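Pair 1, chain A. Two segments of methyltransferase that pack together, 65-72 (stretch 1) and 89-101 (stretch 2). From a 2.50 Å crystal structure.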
# COMPACT_ATOMS: atom_id res chain seq x y z
N GLU A 65 -3.17 10.96 3.07
CA GLU A 65 -2.28 11.70 2.17
C GLU A 65 -1.40 10.57 1.64
O GLU A 65 -0.43 10.16 2.27
CB GLU A 65 -1.44 12.71 2.95
CG GLU A 65 -0.74 13.74 2.07
CD GLU A 65 0.25 14.62 2.83
OE1 GLU A 65 -0.10 15.09 3.93
OE2 GLU A 65 1.37 14.84 2.32
N ALA A 66 -1.76 10.05 0.47
CA ALA A 66 -1.06 8.91 -0.09
C ALA A 66 0.12 9.17 -1.01
O ALA A 66 0.11 10.05 -1.84
CB ALA A 66 -2.06 8.01 -0.80
N VAL A 67 1.15 8.35 -0.83
CA VAL A 67 2.35 8.41 -1.65
C VAL A 67 2.52 7.02 -2.24
O VAL A 67 2.67 6.06 -1.51
CB VAL A 67 3.59 8.75 -0.81
CG1 VAL A 67 4.85 8.57 -1.64
CG2 VAL A 67 3.49 10.18 -0.33
N LEU A 68 2.49 6.93 -3.56
CA LEU A 68 2.61 5.65 -4.24
C LEU A 68 3.87 5.58 -5.08
O LEU A 68 4.10 6.43 -5.94
CB LEU A 68 1.40 5.42 -5.13
CG LEU A 68 0.04 5.31 -4.45
CD1 LEU A 68 -0.38 6.64 -3.84
CD2 LEU A 68 -0.98 4.85 -5.47
N VAL A 69 4.71 4.58 -4.82
CA VAL A 69 5.92 4.44 -5.59
C VAL A 69 5.84 3.12 -6.36
O VAL A 69 5.48 2.09 -5.81
CB VAL A 69 7.20 4.57 -4.68
CG1 VAL A 69 6.84 4.35 -3.25
CG2 VAL A 69 8.28 3.61 -5.13
N GLU A 70 6.14 3.19 -7.66
CA GLU A 70 6.08 2.04 -8.58
C GLU A 70 7.13 2.22 -9.68
O GLU A 70 7.25 3.30 -10.25
CB GLU A 70 4.66 1.96 -9.18
CG GLU A 70 4.52 1.03 -10.37
CD GLU A 70 4.96 -0.38 -10.08
OE1 GLU A 70 5.55 -1.02 -10.98
OE2 GLU A 70 4.73 -0.86 -8.95
N LYS A 71 7.87 1.17 -9.98
CA LYS A 71 8.96 1.23 -10.96
C LYS A 71 8.61 0.99 -12.42
O LYS A 71 9.22 1.56 -13.30
CB LYS A 71 10.04 0.23 -10.58
CG LYS A 71 9.55 -1.20 -10.57
CD LYS A 71 10.68 -2.18 -10.31
CE LYS A 71 10.14 -3.50 -9.77
NZ LYS A 71 9.09 -4.07 -10.67
N ASP A 72 7.64 0.12 -12.65
CA ASP A 72 7.20 -0.25 -13.99
C ASP A 72 6.47 0.88 -14.71
O ASP A 72 5.33 1.22 -14.38
CB ASP A 72 6.30 -1.48 -13.90
CG ASP A 72 5.78 -1.95 -15.25
OD1 ASP A 72 5.00 -2.92 -15.27
OD2 ASP A 72 6.15 -1.36 -16.29
N GLY A 89 -6.18 13.20 -5.18
CA GLY A 89 -4.89 13.84 -5.14
C GLY A 89 -3.94 12.85 -4.49
O GLY A 89 -4.12 12.46 -3.34
N ALA A 90 -2.93 12.43 -5.23
CA ALA A 90 -1.97 11.47 -4.70
C ALA A 90 -0.62 11.73 -5.32
O ALA A 90 -0.54 12.17 -6.47
CB ALA A 90 -2.43 10.05 -5.01
N ARG A 91 0.45 11.48 -4.57
CA ARG A 91 1.79 11.68 -5.10
C ARG A 91 2.21 10.36 -5.73
O ARG A 91 2.11 9.31 -5.11
CB ARG A 91 2.76 12.07 -3.98
CG ARG A 91 4.22 12.27 -4.43
CD ARG A 91 5.07 12.75 -3.23
NE ARG A 91 6.52 12.69 -3.44
CZ ARG A 91 7.19 13.37 -4.38
NH1 ARG A 91 6.55 14.18 -5.22
NH2 ARG A 91 8.52 13.26 -4.46
N VAL A 92 2.65 10.43 -6.98
CA VAL A 92 3.11 9.26 -7.72
C VAL A 92 4.61 9.40 -7.91
O VAL A 92 5.07 10.34 -8.54
CB VAL A 92 2.44 9.17 -9.10
CG1 VAL A 92 3.07 8.05 -9.91
CG2 VAL A 92 0.95 8.93 -8.94
N VAL A 93 5.36 8.45 -7.36
CA VAL A 93 6.81 8.45 -7.46
C VAL A 93 7.23 7.25 -8.32
O VAL A 93 7.17 6.10 -7.88
CB VAL A 93 7.43 8.34 -6.07
CG1 VAL A 93 8.92 8.53 -6.14
CG2 VAL A 93 6.81 9.38 -5.16
N ALA A 94 7.66 7.54 -9.54
CA ALA A 94 8.05 6.50 -10.48
C ALA A 94 9.50 6.06 -10.38
O ALA A 94 10.36 6.51 -11.13
CB ALA A 94 7.75 6.95 -11.91
N LEU A 95 9.76 5.14 -9.46
CA LEU A 95 11.10 4.62 -9.29
C LEU A 95 11.08 3.40 -8.39
O LEU A 95 10.12 3.17 -7.66
CB LEU A 95 12.02 5.71 -8.73
CG LEU A 95 11.54 6.45 -7.49
CD1 LEU A 95 11.78 5.60 -6.28
CD2 LEU A 95 12.28 7.77 -7.36
N PRO A 96 12.14 2.59 -8.45
CA PRO A 96 12.27 1.38 -7.65
C PRO A 96 12.21 1.68 -6.16
O PRO A 96 12.73 2.70 -5.69
CB PRO A 96 13.62 0.81 -8.10
CG PRO A 96 14.38 2.00 -8.54
CD PRO A 96 13.34 2.80 -9.28
N VAL A 97 11.57 0.79 -5.41
CA VAL A 97 11.43 0.96 -3.98
C VAL A 97 12.78 1.04 -3.28
O VAL A 97 12.94 1.76 -2.29
CB VAL A 97 10.61 -0.19 -3.39
CG1 VAL A 97 10.49 -0.05 -1.88
CG2 VAL A 97 9.24 -0.23 -4.06
N GLU A 98 13.76 0.31 -3.82
CA GLU A 98 15.10 0.27 -3.25
C GLU A 98 15.84 1.61 -3.37
O GLU A 98 16.85 1.84 -2.71
CB GLU A 98 15.91 -0.84 -3.93
CG GLU A 98 15.94 -0.74 -5.46
CD GLU A 98 16.89 -1.74 -6.10
OE1 GLU A 98 16.59 -2.95 -6.11
OE2 GLU A 98 17.95 -1.30 -6.60
N VAL A 99 15.33 2.50 -4.22
CA VAL A 99 15.95 3.81 -4.38
C VAL A 99 15.15 4.80 -3.54
O VAL A 99 15.71 5.65 -2.86
CB VAL A 99 15.94 4.30 -5.85
CG1 VAL A 99 16.45 5.74 -5.92
CG2 VAL A 99 16.80 3.39 -6.72
N PHE A 100 13.83 4.65 -3.58
CA PHE A 100 12.93 5.53 -2.84
C PHE A 100 13.16 5.56 -1.33
O PHE A 100 13.27 6.63 -0.73
CB PHE A 100 11.47 5.17 -3.09
CG PHE A 100 10.50 5.92 -2.23
CD1 PHE A 100 10.08 7.20 -2.59
CD2 PHE A 100 10.03 5.37 -1.05
CE1 PHE A 100 9.21 7.91 -1.78
CE2 PHE A 100 9.16 6.07 -0.23
CZ PHE A 100 8.75 7.35 -0.60
N LEU A 101 13.19 4.39 -0.71
CA LEU A 101 13.37 4.31 0.74
C LEU A 101 14.55 5.14 1.25
O LEU A 101 14.38 5.99 2.12
CB LEU A 101 13.53 2.85 1.18
CG LEU A 101 12.31 1.97 0.89
CD1 LEU A 101 12.54 0.57 1.46
CD2 LEU A 101 11.05 2.60 1.50

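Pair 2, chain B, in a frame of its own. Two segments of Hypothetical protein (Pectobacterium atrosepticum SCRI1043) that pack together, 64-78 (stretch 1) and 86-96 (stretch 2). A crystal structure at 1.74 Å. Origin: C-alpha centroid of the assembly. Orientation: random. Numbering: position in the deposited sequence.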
# COMPACT_ATOMS: atom_id res chain seq x y z
N PHE B 64 -0.38 -34.21 8.23
CA PHE B 64 0.82 -35.02 8.30
C PHE B 64 0.62 -36.06 9.39
O PHE B 64 0.15 -35.72 10.46
CB PHE B 64 2.03 -34.15 8.68
CG PHE B 64 2.43 -33.20 7.61
CD1 PHE B 64 3.30 -33.60 6.62
CD2 PHE B 64 1.96 -31.91 7.61
CE1 PHE B 64 3.66 -32.72 5.62
CE2 PHE B 64 2.33 -31.03 6.62
CZ PHE B 64 3.18 -31.44 5.63
N ASN B 65 0.98 -37.30 9.11
CA ASN B 65 1.04 -38.33 10.15
C ASN B 65 2.39 -38.41 10.89
O ASN B 65 2.48 -39.05 11.94
CB ASN B 65 0.69 -39.71 9.57
CG ASN B 65 1.57 -40.11 8.38
OD1 ASN B 65 2.63 -39.52 8.12
ND2 ASN B 65 1.12 -41.12 7.64
N ASP B 66 3.44 -37.83 10.33
CA ASP B 66 4.76 -37.95 10.92
C ASP B 66 5.24 -36.57 11.27
O ASP B 66 5.77 -35.87 10.41
CB ASP B 66 5.71 -38.64 9.96
CG ASP B 66 7.09 -38.84 10.53
OD1 ASP B 66 7.34 -38.43 11.70
OD2 ASP B 66 7.93 -39.43 9.80
N ILE B 67 5.03 -36.20 12.53
CA ILE B 67 5.33 -34.87 13.04
C ILE B 67 6.28 -35.02 14.20
O ILE B 67 6.09 -35.87 15.05
CB ILE B 67 4.08 -34.13 13.54
CG1 ILE B 67 3.09 -33.89 12.39
CG2 ILE B 67 4.48 -32.79 14.14
CD1 ILE B 67 1.74 -33.29 12.81
N THR B 68 7.31 -34.18 14.21
CA THR B 68 8.27 -34.13 15.29
C THR B 68 8.12 -32.75 15.92
O THR B 68 8.05 -31.74 15.20
CB THR B 68 9.69 -34.38 14.78
OG1 THR B 68 9.75 -35.68 14.19
CG2 THR B 68 10.73 -34.27 15.90
N CYS B 69 8.03 -32.73 17.24
CA CYS B 69 7.72 -31.52 18.00
C CYS B 69 8.82 -31.25 18.99
O CYS B 69 9.07 -32.09 19.86
CB CYS B 69 6.42 -31.67 18.79
SG CYS B 69 4.90 -31.77 17.84
N VAL B 70 9.44 -30.07 18.88
CA VAL B 70 10.47 -29.63 19.81
C VAL B 70 9.90 -28.52 20.67
O VAL B 70 9.38 -27.52 20.15
CB VAL B 70 11.74 -29.13 19.09
CG1 VAL B 70 12.81 -28.72 20.09
CG2 VAL B 70 12.30 -30.20 18.17
N GLU B 71 10.01 -28.71 21.98
CA GLU B 71 9.48 -27.77 22.96
C GLU B 71 10.35 -27.83 24.19
O GLU B 71 10.73 -28.91 24.63
CB GLU B 71 8.04 -28.15 23.32
CG GLU B 71 7.41 -27.35 24.45
CD GLU B 71 7.56 -25.84 24.30
OE1 GLU B 71 7.39 -25.30 23.19
OE2 GLU B 71 7.85 -25.19 25.33
N ALA B 72 10.68 -26.66 24.72
CA ALA B 72 11.60 -26.54 25.88
C ALA B 72 10.90 -26.82 27.23
O ALA B 72 11.56 -27.25 28.19
CB ALA B 72 12.25 -25.17 25.89
N SER B 73 9.60 -26.55 27.30
CA SER B 73 8.84 -26.68 28.55
C SER B 73 8.30 -28.09 28.77
O SER B 73 7.46 -28.56 27.99
CB SER B 73 7.65 -25.72 28.58
OG SER B 73 6.73 -26.11 29.60
N GLU B 74 8.74 -28.73 29.85
CA GLU B 74 8.26 -30.06 30.20
C GLU B 74 6.74 -30.06 30.42
O GLU B 74 6.04 -30.97 29.97
CB GLU B 74 8.97 -30.55 31.45
CG GLU B 74 8.95 -32.04 31.60
CD GLU B 74 9.53 -32.48 32.94
OE1 GLU B 74 10.40 -31.74 33.47
OE2 GLU B 74 9.12 -33.54 33.46
N GLU B 75 6.25 -29.02 31.08
CA GLU B 75 4.82 -28.93 31.41
C GLU B 75 3.99 -28.90 30.13
O GLU B 75 3.10 -29.73 29.95
CB GLU B 75 4.54 -27.71 32.29
N ALA B 76 4.33 -27.97 29.23
CA ALA B 76 3.65 -27.81 27.93
C ALA B 76 3.71 -29.10 27.10
O ALA B 76 2.70 -29.57 26.54
CB ALA B 76 4.29 -26.66 27.16
N ILE B 77 4.90 -29.67 27.04
CA ILE B 77 5.13 -30.84 26.20
C ILE B 77 4.35 -32.05 26.72
O ILE B 77 3.91 -32.89 25.94
CB ILE B 77 6.67 -31.12 26.07
CG1 ILE B 77 6.99 -31.82 24.74
CG2 ILE B 77 7.19 -31.89 27.25
CD1 ILE B 77 8.47 -31.98 24.49
N SER B 78 4.13 -32.09 28.04
CA SER B 78 3.33 -33.14 28.66
C SER B 78 1.84 -32.98 28.34
O SER B 78 1.14 -33.95 28.03
CB SER B 78 3.55 -33.09 30.16
OG SER B 78 2.85 -34.15 30.79
N ASP B 86 -1.77 -40.11 18.09
CA ASP B 86 -0.49 -40.77 17.85
C ASP B 86 0.19 -40.20 16.61
O ASP B 86 -0.45 -39.50 15.81
CB ASP B 86 -0.68 -42.29 17.71
N GLY B 87 1.48 -40.51 16.45
CA GLY B 87 2.27 -40.04 15.30
C GLY B 87 3.04 -38.74 15.53
O GLY B 87 3.40 -38.03 14.56
N ILE B 88 3.25 -38.40 16.79
CA ILE B 88 4.08 -37.26 17.18
C ILE B 88 5.32 -37.81 17.84
O ILE B 88 5.25 -38.65 18.76
CB ILE B 88 3.38 -36.35 18.21
CG1 ILE B 88 2.01 -35.88 17.72
CG2 ILE B 88 4.29 -35.18 18.57
CD1 ILE B 88 2.06 -35.03 16.50
N THR B 89 6.48 -37.36 17.39
CA THR B 89 7.69 -37.55 18.14
C THR B 89 7.94 -36.30 18.95
O THR B 89 8.05 -35.21 18.38
CB THR B 89 8.87 -37.79 17.20
OG1 THR B 89 8.60 -38.96 16.41
CG2 THR B 89 10.13 -37.98 17.99
N TYR B 90 8.01 -36.43 20.27
CA TYR B 90 8.24 -35.29 21.14
C TYR B 90 9.71 -35.20 21.50
O TYR B 90 10.32 -36.20 21.80
CB TYR B 90 7.40 -35.43 22.41
CG TYR B 90 5.92 -35.42 22.14
CD1 TYR B 90 5.22 -34.24 22.08
CD2 TYR B 90 5.23 -36.61 21.95
CE1 TYR B 90 3.87 -34.23 21.83
CE2 TYR B 90 3.87 -36.61 21.70
CZ TYR B 90 3.19 -35.41 21.65
OH TYR B 90 1.84 -35.39 21.39
N ILE B 91 10.28 -33.99 21.44
CA ILE B 91 11.67 -33.75 21.81
C ILE B 91 11.68 -32.59 22.80
O ILE B 91 11.34 -31.47 22.47
CB ILE B 91 12.54 -33.47 20.58
CG1 ILE B 91 12.70 -34.76 19.77
CG2 ILE B 91 13.89 -32.96 20.98
CD1 ILE B 91 13.10 -34.53 18.42
N HIS B 92 12.01 -32.90 24.04
CA HIS B 92 12.00 -31.89 25.08
C HIS B 92 13.41 -31.32 25.10
O HIS B 92 14.33 -31.95 25.60
CB HIS B 92 11.64 -32.53 26.43
CG HIS B 92 11.74 -31.59 27.58
ND1 HIS B 92 12.09 -32.01 28.85
CD2 HIS B 92 11.54 -30.26 27.67
CE1 HIS B 92 12.10 -30.96 29.66
NE2 HIS B 92 11.78 -29.89 28.97
N SER B 93 13.59 -30.14 24.50
CA SER B 93 14.90 -29.54 24.41
C SER B 93 14.77 -28.09 24.09
O SER B 93 13.76 -27.67 23.53
CB SER B 93 15.71 -30.21 23.29
OG SER B 93 17.02 -29.66 23.21
N ARG B 94 15.81 -27.32 24.42
CA ARG B 94 15.98 -25.99 23.85
C ARG B 94 16.57 -26.18 22.46
O ARG B 94 17.27 -27.15 22.19
CB ARG B 94 16.92 -25.15 24.69
CG ARG B 94 16.47 -24.99 26.13
CD ARG B 94 17.40 -24.08 26.87
NE ARG B 94 17.53 -22.82 26.15
CZ ARG B 94 16.84 -21.70 26.40
NH1 ARG B 94 15.96 -21.63 27.41
NH2 ARG B 94 17.06 -20.61 25.66
N PHE B 95 16.30 -25.24 21.57
CA PHE B 95 16.66 -25.42 20.19
C PHE B 95 18.17 -25.58 20.00
O PHE B 95 18.63 -26.37 19.17
CB PHE B 95 16.15 -24.26 19.34
CG PHE B 95 14.63 -24.08 19.37
CD1 PHE B 95 13.77 -25.14 19.17
CD2 PHE B 95 14.08 -22.83 19.56
CE1 PHE B 95 12.38 -24.95 19.18
CE2 PHE B 95 12.71 -22.65 19.56
CZ PHE B 95 11.86 -23.70 19.38
N GLU B 96 18.95 -24.84 20.78
CA GLU B 96 20.40 -24.84 20.60
C GLU B 96 21.03 -26.18 20.97
O GLU B 96 22.11 -26.49 20.46
CB GLU B 96 21.05 -23.70 21.37
CG GLU B 96 20.66 -23.64 22.84
CD GLU B 96 19.46 -22.73 23.11
OE1 GLU B 96 18.46 -22.75 22.35
OE2 GLU B 96 19.52 -21.99 24.11
O HOH W 1 6.95 -38.68 14.35
O HOH W 2 11.13 -27.86 31.42

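Both pairs are built on two adjacent parallel β-strands whose axes cross at -20° and approach to 4.7 Å in pair 1 and 4.6 Å in pair 2; fourteen central residues superpose with an RMSD of 0.4 Å. The register is the same. A:Val67, A:Leu68 and A:Val69 bridge A:Arg91, A:Val92 and A:Val93, and their counterparts B:Thr68, B:Cys69 and B:Val70 bridge B:Thr89, B:Tyr90 and B:Ile91. The hydrogen-bond ladder follows: A:Leu68 N donates to A:Arg91 O (2.9 Å) and A:Leu68 O accepts from A:Val93 N (2.8 Å), just as B:Cys69 N donates to B:Thr89 O (2.7 Å) and B:Cys69 O accepts from B:Ile91 N (2.8 Å). A:Leu68 and B:Cys69 thus each bond, through N and O, to the two residues flanking their bridge partner.

The most closely superposed side-chain position is A:Val69, matched by B:Val70 with side-chain centres 0.2 Å apart. On this face A:Val69 CG1 lies over the ring of A:Phe100, 4.0 Å from its centroid, while A:Val69 CG2 meets A:Val97 CG2 at 4.1 Å. In pair 2, B:Phe95, at the position of A:Val97, brings its CD1 to 3.8 Å from B:Val70 CG1. Two residues earlier on the same face, A:Val67 CG1 packs against A:Val93 CG2 at 4.1 Å; in pair 2 the methyl of a threonine suffices, B:Thr68 CG2 reaching B:Ile91 CD1 at 3.5 Å.

On the other face, the side chains also differ. Branched A:Leu68 extends its CD1 to within 4.1 Å of A:Ala90 CB. Its counterpart B:Cys69 is shorter, but B:Ile88 replaces the alanine and closes the gap, its CG2 lying 3.5 Å from B:Cys69 SG. At the position of A:Val92, B:Tyr90 brings a ring whose CD1 approaches B:Ile77 CG1 at 4.0 Å, so a helix in the first stretch of pair 2 joins the packing.

Beyond the bridges, A:Ala94 offers only a methyl group, whereas B:His92 curls back so that its NE2 donates a weak hydrogen bond to B:Ala72 O (2.8 Å), and its ring lies against B:Glu74. These larger side chains accompany a larger buried surface, 866 Å² against 601 Å². The matched glutamates share a local role: A:Glu70 OE1 accepts from A:Asp72 N (2.9 Å) and B:Glu71 OE2 from B:Ser73 N (3.0 Å), bracing the turn that follows each strand.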